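Local atomic coordinates of competence damage-inducible protein A (Klebsiella pneumoniae subsp. pneumoniae MGH 78578, PDB entry 5V01), a protein that is of unknown function but belongs to the CinA family, some members of which are nicotinamide mononucleotide deamidases. Residues A86-G98 with T128-T141. Numbering follows the deposited sequence.
Sequences AVSEACVQEMSSG and TVWFAWNFRGQTET
Ser96 OG, on the helix side, is held by two groups: it donates to Gln93 O one turn back (2.8 Å) and accepts a weak bond from Asn134 ND2 across the contact, 3.3 Å with an N-H...O angle of 158°. OG lies between its own backbone N and carbonyl carbon, where it can meet Gln93 O and the Asn134 amide. That amide is oriented mainly by OD1, which accepts from Gly137 N in the carbonyl plane, an Asx motif over the type I' turn joining strands 128-135 and 138-141; the weak ND2 bond adds to it. At the opposite end of the helix segment, Thr141 OG1 donates to Glu89 OE2 (2.6 Å), meeting the carboxylate on its anti side and a little out of its plane. This is helix-on-sheet packing in an alpha/beta fold: helix 89-98 runs along strand 128-135 at 38°, their axes 7.5 Å apart, while helix 150-169 packs against Phe131 and Trp133 on the sheet's other face. The start of the helix lies on Trp130, with Glu89 N 3.5 Å above the indole plane and Glu89 CB 3.8 Å from the six-membered ring centroid, 18° off the normal, a CH-pi contact. Between Trp130 and the Ser96-Asn134 pair, Val92 fits against the strand's helix-facing side, CG1 against Trp130 O and CB, CG2 3.9 Å from Ala132 CB. Along the margin, one water accepts from Gln93 NE2 and donates to Thr139 O, while another links Ser97 OG with Asn134 ND2.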
# COMPACT_ATOMS: atom_id res chain seq x y z
N ALA A 86 -10.62 -8.63 -13.23
CA ALA A 86 -10.21 -7.64 -12.26
C ALA A 86 -9.99 -6.24 -12.86
O ALA A 86 -10.02 -5.25 -12.13
CB ALA A 86 -8.95 -8.09 -11.55
N VAL A 87 -9.73 -6.17 -14.17
CA VAL A 87 -9.54 -4.88 -14.85
C VAL A 87 -10.85 -4.56 -15.53
O VAL A 87 -11.09 -4.89 -16.69
CB VAL A 87 -8.34 -4.92 -15.81
CG1 VAL A 87 -8.19 -3.59 -16.55
CG2 VAL A 87 -7.07 -5.21 -15.04
N SER A 88 -11.72 -3.94 -14.76
CA SER A 88 -13.09 -3.67 -15.18
C SER A 88 -13.72 -2.64 -14.28
O SER A 88 -13.32 -2.43 -13.12
CB SER A 88 -13.93 -4.96 -15.15
OG SER A 88 -14.12 -5.43 -13.80
N GLU A 89 -14.73 -1.98 -14.83
CA GLU A 89 -15.58 -1.10 -14.04
C GLU A 89 -16.18 -1.80 -12.82
O GLU A 89 -16.14 -1.27 -11.71
CB GLU A 89 -16.70 -0.53 -14.91
CG GLU A 89 -17.52 0.52 -14.19
CD GLU A 89 -18.59 1.16 -15.04
OE1 GLU A 89 -19.27 0.45 -15.78
OE2 GLU A 89 -18.78 2.38 -14.91
N ALA A 90 -16.74 -3.00 -13.01
CA ALA A 90 -17.40 -3.69 -11.91
C ALA A 90 -16.45 -4.02 -10.77
O ALA A 90 -16.78 -3.88 -9.60
CB ALA A 90 -18.09 -4.95 -12.41
N CYS A 91 -15.23 -4.42 -11.13
CA CYS A 91 -14.25 -4.74 -10.09
C CYS A 91 -13.84 -3.51 -9.31
O CYS A 91 -13.83 -3.55 -8.08
CB CYS A 91 -13.02 -5.38 -10.68
SG CYS A 91 -11.81 -5.82 -9.39
N VAL A 92 -13.51 -2.41 -9.99
CA VAL A 92 -13.09 -1.21 -9.24
C VAL A 92 -14.24 -0.67 -8.38
O VAL A 92 -14.02 -0.16 -7.29
CB VAL A 92 -12.41 -0.10 -10.08
CG1 VAL A 92 -11.03 -0.55 -10.54
CG2 VAL A 92 -13.28 0.43 -11.21
N GLN A 93 -15.49 -0.78 -8.87
CA GLN A 93 -16.64 -0.43 -8.01
C GLN A 93 -16.63 -1.25 -6.73
O GLN A 93 -16.73 -0.69 -5.63
CB GLN A 93 -17.97 -0.63 -8.74
CG GLN A 93 -18.23 0.39 -9.81
CD GLN A 93 -19.39 0.04 -10.71
OE1 GLN A 93 -19.69 -1.14 -10.94
NE2 GLN A 93 -20.03 1.06 -11.24
N GLU A 94 -16.51 -2.57 -6.86
CA GLU A 94 -16.55 -3.42 -5.68
C GLU A 94 -15.33 -3.24 -4.78
O GLU A 94 -15.44 -3.28 -3.55
CB GLU A 94 -16.74 -4.89 -6.07
CG GLU A 94 -18.13 -5.16 -6.65
CD GLU A 94 -18.37 -6.62 -6.97
OE1 GLU A 94 -17.62 -7.46 -6.50
OE2 GLU A 94 -19.34 -6.94 -7.68
N MET A 95 -14.16 -3.02 -5.39
CA MET A 95 -12.94 -2.72 -4.59
C MET A 95 -13.16 -1.46 -3.75
O MET A 95 -12.83 -1.43 -2.56
CB MET A 95 -11.72 -2.52 -5.49
CG MET A 95 -11.17 -3.77 -6.09
SD MET A 95 -9.84 -3.49 -7.27
CE MET A 95 -8.52 -2.96 -6.19
N SER A 96 -13.71 -0.41 -4.39
CA SER A 96 -13.90 0.87 -3.71
C SER A 96 -14.89 0.72 -2.55
O SER A 96 -14.68 1.26 -1.48
CB SER A 96 -14.32 1.98 -4.68
OG SER A 96 -15.67 1.89 -5.08
N SER A 97 -15.97 -0.04 -2.78
CA SER A 97 -16.93 -0.27 -1.71
C SER A 97 -16.33 -1.06 -0.55
O SER A 97 -16.59 -0.74 0.63
CB SER A 97 -18.17 -1.01 -2.25
OG SER A 97 -18.83 -0.23 -3.21
N GLY A 98 -15.54 -2.09 -0.88
CA GLY A 98 -14.94 -2.90 0.14
C GLY A 98 -13.98 -2.13 1.01
O GLY A 98 -14.00 -2.26 2.24
N THR A 128 -4.02 -0.15 -19.98
CA THR A 128 -5.41 0.09 -19.62
C THR A 128 -5.59 0.05 -18.11
O THR A 128 -5.24 -0.94 -17.48
CB THR A 128 -6.33 -0.96 -20.23
OG1 THR A 128 -6.14 -1.03 -21.65
CG2 THR A 128 -7.80 -0.63 -19.91
N VAL A 129 -6.15 1.11 -17.55
CA VAL A 129 -6.33 1.23 -16.10
C VAL A 129 -7.73 1.76 -15.80
O VAL A 129 -8.14 2.78 -16.39
CB VAL A 129 -5.27 2.15 -15.45
CG1 VAL A 129 -5.46 2.16 -13.93
CG2 VAL A 129 -3.86 1.73 -15.82
N TRP A 130 -8.45 1.06 -14.94
CA TRP A 130 -9.73 1.49 -14.41
C TRP A 130 -9.58 2.16 -13.04
O TRP A 130 -8.79 1.70 -12.20
CB TRP A 130 -10.72 0.32 -14.30
CG TRP A 130 -11.47 0.01 -15.57
CD1 TRP A 130 -11.17 -0.97 -16.48
CD2 TRP A 130 -12.64 0.66 -16.04
NE1 TRP A 130 -12.08 -0.95 -17.51
CE2 TRP A 130 -13.01 0.03 -17.26
CE3 TRP A 130 -13.44 1.70 -15.55
CZ2 TRP A 130 -14.13 0.41 -18.00
CZ3 TRP A 130 -14.55 2.09 -16.30
CH2 TRP A 130 -14.88 1.44 -17.50
N PHE A 131 -10.36 3.21 -12.84
CA PHE A 131 -10.39 3.99 -11.63
C PHE A 131 -11.80 4.05 -11.10
O PHE A 131 -12.74 4.18 -11.92
CB PHE A 131 -9.95 5.44 -11.92
CG PHE A 131 -8.53 5.56 -12.42
CD1 PHE A 131 -8.23 5.35 -13.74
CD2 PHE A 131 -7.49 5.84 -11.53
CE1 PHE A 131 -6.93 5.43 -14.20
CE2 PHE A 131 -6.19 5.92 -11.98
CZ PHE A 131 -5.90 5.73 -13.31
N ALA A 132 -11.95 4.04 -9.78
CA ALA A 132 -13.20 4.38 -9.10
C ALA A 132 -12.93 5.38 -7.99
O ALA A 132 -11.96 5.21 -7.24
CB ALA A 132 -13.85 3.15 -8.52
N TRP A 133 -13.76 6.42 -7.90
CA TRP A 133 -13.74 7.36 -6.80
C TRP A 133 -15.12 7.27 -6.17
O TRP A 133 -16.14 7.53 -6.84
CB TRP A 133 -13.44 8.80 -7.26
CG TRP A 133 -12.19 8.98 -8.00
CD1 TRP A 133 -10.99 9.50 -7.50
CD2 TRP A 133 -11.96 8.75 -9.39
NE1 TRP A 133 -10.07 9.57 -8.50
CE2 TRP A 133 -10.62 9.11 -9.67
CE3 TRP A 133 -12.77 8.32 -10.46
CZ2 TRP A 133 -10.07 9.02 -10.94
CZ3 TRP A 133 -12.21 8.23 -11.72
CH2 TRP A 133 -10.89 8.59 -11.96
N ASN A 134 -15.17 6.84 -4.92
CA ASN A 134 -16.39 6.54 -4.19
C ASN A 134 -16.49 7.53 -3.04
O ASN A 134 -15.70 7.47 -2.11
CB ASN A 134 -16.35 5.07 -3.77
CG ASN A 134 -17.54 4.63 -2.96
OD1 ASN A 134 -18.28 5.44 -2.40
ND2 ASN A 134 -17.70 3.32 -2.85
N PHE A 135 -17.44 8.47 -3.13
CA PHE A 135 -17.68 9.47 -2.10
C PHE A 135 -18.94 9.03 -1.36
O PHE A 135 -20.05 9.18 -1.87
CB PHE A 135 -17.86 10.88 -2.73
CG PHE A 135 -18.25 11.95 -1.76
CD1 PHE A 135 -17.52 12.22 -0.62
CD2 PHE A 135 -19.34 12.75 -2.03
CE1 PHE A 135 -17.89 13.22 0.27
CE2 PHE A 135 -19.73 13.76 -1.15
CZ PHE A 135 -19.02 13.97 0.02
N ARG A 136 -18.76 8.47 -0.16
CA ARG A 136 -19.86 8.08 0.72
C ARG A 136 -20.91 7.20 0.04
O ARG A 136 -22.10 7.30 0.34
CB ARG A 136 -20.50 9.34 1.33
CG ARG A 136 -19.54 10.11 2.22
CD ARG A 136 -20.12 11.36 2.86
NE ARG A 136 -19.30 11.79 3.99
CZ ARG A 136 -19.40 12.97 4.61
NH1 ARG A 136 -20.29 13.87 4.22
NH2 ARG A 136 -18.60 13.24 5.64
N GLY A 137 -20.47 6.33 -0.88
CA GLY A 137 -21.39 5.59 -1.77
C GLY A 137 -21.51 6.11 -3.21
O GLY A 137 -21.80 5.33 -4.12
N GLN A 138 -21.37 7.41 -3.44
CA GLN A 138 -21.58 7.94 -4.80
C GLN A 138 -20.26 7.59 -5.52
O GLN A 138 -19.24 8.15 -5.19
CB GLN A 138 -21.92 9.45 -4.79
CG GLN A 138 -23.16 9.86 -5.60
CD GLN A 138 -24.47 9.29 -5.04
OE1 GLN A 138 -24.66 9.22 -3.82
NE2 GLN A 138 -25.37 8.90 -5.92
N THR A 139 -20.31 6.62 -6.46
CA THR A 139 -19.11 6.13 -7.19
C THR A 139 -19.12 6.52 -8.66
O THR A 139 -20.11 6.30 -9.37
CB THR A 139 -18.94 4.60 -7.10
OG1 THR A 139 -18.88 4.22 -5.72
CG2 THR A 139 -17.64 4.11 -7.78
N GLU A 140 -18.04 7.14 -9.10
CA GLU A 140 -17.78 7.41 -10.49
C GLU A 140 -16.58 6.59 -10.93
O GLU A 140 -15.65 6.36 -10.12
CB GLU A 140 -17.45 8.89 -10.69
CG GLU A 140 -18.62 9.83 -10.50
CD GLU A 140 -18.23 11.26 -10.11
OE1 GLU A 140 -17.04 11.66 -10.18
OE2 GLU A 140 -19.16 12.00 -9.74
N THR A 141 -16.57 6.18 -12.19
CA THR A 141 -15.49 5.38 -12.72
C THR A 141 -14.94 5.98 -14.00
O THR A 141 -15.62 6.76 -14.68
CB THR A 141 -15.93 3.94 -13.01
OG1 THR A 141 -16.95 3.98 -14.04
CG2 THR A 141 -16.44 3.28 -11.75
O HOH W 1 -20.17 3.84 -10.91
O HOH W 2 -19.95 1.89 -1.23
O HOH W 3 -19.10 1.19 -5.84